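Local coordinates for protein alpha-glucosidase (Bacteroides thetaiotaomicron, PDB 5XFM) that acts as a bifunctional beta-L-arabinopyranosidase and alpha-galactosidase of glycoside hydrolase family 97, probably releasing the sugars from glycoside ends, at residues 357-362 and 429-434. The protein carries 1 engineered substitution. Residues are numbered along the deposited sequence; the frame is centred on the assembly and turned at random.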
# COMPACT_ATOMS: atom_id res chain seq x y z
N GLU A 357 19.12 -6.61 15.96
CA GLU A 357 19.23 -5.16 15.83
C GLU A 357 17.87 -4.52 16.06
O GLU A 357 16.84 -5.19 16.00
CB GLU A 357 19.80 -4.80 14.46
CG GLU A 357 21.32 -4.91 14.42
CD GLU A 357 21.86 -5.12 13.03
OE1 GLU A 357 21.19 -5.83 12.25
OE2 GLU A 357 22.95 -4.60 12.72
N LEU A 358 17.85 -3.21 16.33
CA LEU A 358 16.61 -2.56 16.75
C LEU A 358 16.00 -1.56 15.77
O LEU A 358 16.70 -0.90 14.99
CB LEU A 358 16.83 -1.84 18.08
CG LEU A 358 17.37 -2.65 19.25
CD1 LEU A 358 17.46 -1.77 20.47
CD2 LEU A 358 16.47 -3.84 19.51
N PHE A 359 14.68 -1.48 15.81
CA PHE A 359 13.93 -0.37 15.23
C PHE A 359 13.36 0.42 16.38
O PHE A 359 12.86 -0.16 17.35
CB PHE A 359 12.80 -0.87 14.33
CG PHE A 359 13.21 -1.16 12.92
CD1 PHE A 359 14.13 -2.15 12.65
CD2 PHE A 359 12.63 -0.48 11.86
CE1 PHE A 359 14.49 -2.44 11.35
CE2 PHE A 359 12.98 -0.77 10.55
CZ PHE A 359 13.91 -1.75 10.30
N LEU A 360 13.45 1.74 16.31
CA LEU A 360 12.87 2.58 17.36
C LEU A 360 11.71 3.43 16.85
O LEU A 360 11.75 3.96 15.73
CB LEU A 360 13.95 3.47 17.99
CG LEU A 360 15.08 2.73 18.69
CD1 LEU A 360 16.02 3.71 19.39
CD2 LEU A 360 14.51 1.73 19.69
N TRP A 361 10.68 3.53 17.70
CA TRP A 361 9.47 4.32 17.44
C TRP A 361 9.69 5.81 17.67
O TRP A 361 10.26 6.21 18.69
CB TRP A 361 8.32 3.83 18.33
CG TRP A 361 6.96 4.40 18.01
CD1 TRP A 361 5.99 3.81 17.24
CD2 TRP A 361 6.40 5.64 18.46
NE1 TRP A 361 4.87 4.62 17.17
CE2 TRP A 361 5.10 5.75 17.92
CE3 TRP A 361 6.87 6.68 19.27
CZ2 TRP A 361 4.27 6.84 18.16
CZ3 TRP A 361 6.05 7.77 19.51
CH2 TRP A 361 4.77 7.84 18.95
N TYR A 362 9.25 6.62 16.72
CA TYR A 362 9.21 8.07 16.88
C TYR A 362 7.87 8.62 16.44
O TYR A 362 7.26 8.08 15.52
CB TYR A 362 10.34 8.74 16.09
CG TYR A 362 11.71 8.65 16.73
CD1 TYR A 362 12.47 7.49 16.63
CD2 TYR A 362 12.24 9.73 17.42
CE1 TYR A 362 13.72 7.41 17.22
CE2 TYR A 362 13.49 9.66 18.01
CZ TYR A 362 14.22 8.49 17.91
OH TYR A 362 15.46 8.41 18.49
N MET A 429 16.65 2.62 7.89
CA MET A 429 15.40 2.28 7.22
C MET A 429 14.24 2.98 7.91
O MET A 429 14.31 3.31 9.10
CB MET A 429 15.19 0.76 7.22
CG MET A 429 16.23 -0.00 6.46
SD MET A 429 16.01 -1.79 6.55
CE MET A 429 16.83 -2.11 8.12
N VAL A 430 13.16 3.21 7.16
CA VAL A 430 12.01 3.93 7.69
C VAL A 430 10.67 3.23 7.45
O VAL A 430 10.33 2.92 6.31
CB VAL A 430 11.92 5.35 7.09
CG1 VAL A 430 10.63 6.02 7.51
CG2 VAL A 430 13.12 6.17 7.53
N ILE A 431 9.94 2.97 8.53
CA ILE A 431 8.54 2.56 8.46
C ILE A 431 7.65 3.75 8.80
O ILE A 431 7.95 4.48 9.74
CB ILE A 431 8.22 1.41 9.44
CG1 ILE A 431 9.02 0.15 9.11
CG2 ILE A 431 6.73 1.10 9.43
CD1 ILE A 431 8.85 -0.94 10.14
N PHE A 432 6.58 3.96 8.03
CA PHE A 432 5.61 4.98 8.41
C PHE A 432 4.34 4.36 8.99
O PHE A 432 3.86 3.33 8.52
CB PHE A 432 5.23 5.85 7.22
CG PHE A 432 6.34 6.73 6.74
CD1 PHE A 432 7.05 7.51 7.63
CD2 PHE A 432 6.66 6.79 5.40
CE1 PHE A 432 8.07 8.31 7.19
CE2 PHE A 432 7.68 7.60 4.96
CZ PHE A 432 8.39 8.36 5.85
N HIS A 433 3.81 5.02 10.01
CA HIS A 433 2.52 4.66 10.60
C HIS A 433 1.67 5.92 10.78
O HIS A 433 2.20 7.03 10.74
CB HIS A 433 2.70 3.94 11.93
CG HIS A 433 2.77 2.45 11.82
ND1 HIS A 433 1.86 1.62 12.44
CD2 HIS A 433 3.63 1.65 11.15
CE1 HIS A 433 2.16 0.36 12.15
NE2 HIS A 433 3.23 0.35 11.38
N GLY A 434 0.37 5.73 10.97
CA GLY A 434 -0.56 6.84 11.15
C GLY A 434 -0.42 7.77 9.98
O GLY A 434 -0.33 8.99 10.15
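Met-429 is the first residue of strand 429-432 to reach Phe-359: its methyl CE lies 3.7 Å from Phe-359 CZ and 4.0 Å from Phe-359 CE1. The chain runs extended as far as SD and then bends at chi3 (-83°), which swings CE back to the far end of the ring, while Met-429 CB sits 4.2 Å from the same CZ. Val-430 turns its side chain the other way, onto Ile-400 of strand 399-403, the strand between these two in the parallel sheet of the TIM-type barrel. Ile-431 points inward again, and its CD1 comes in obliquely beside CE2 and CD2, 4.2 Å from Phe-359 CE2; both side chains cross that of Phe-359 at about a right angle. Past Ile-431 the strand soon gives way to a loop beside the calcium site, where Gly-434 N is hydrogen-bonded to the calcium ligand Glu-452. With Phe-359 cut back to an alanine, Met-429 CE and Ile-431 CD1 would probably lose their common partner, opening a gap inside the barrel. Tyr-328 of strand 328-331 meets the same ring edge-to-face. Purely apolar and buried, the contact is non-directional dispersion and hydrophobic burial between strands separated by 399-403.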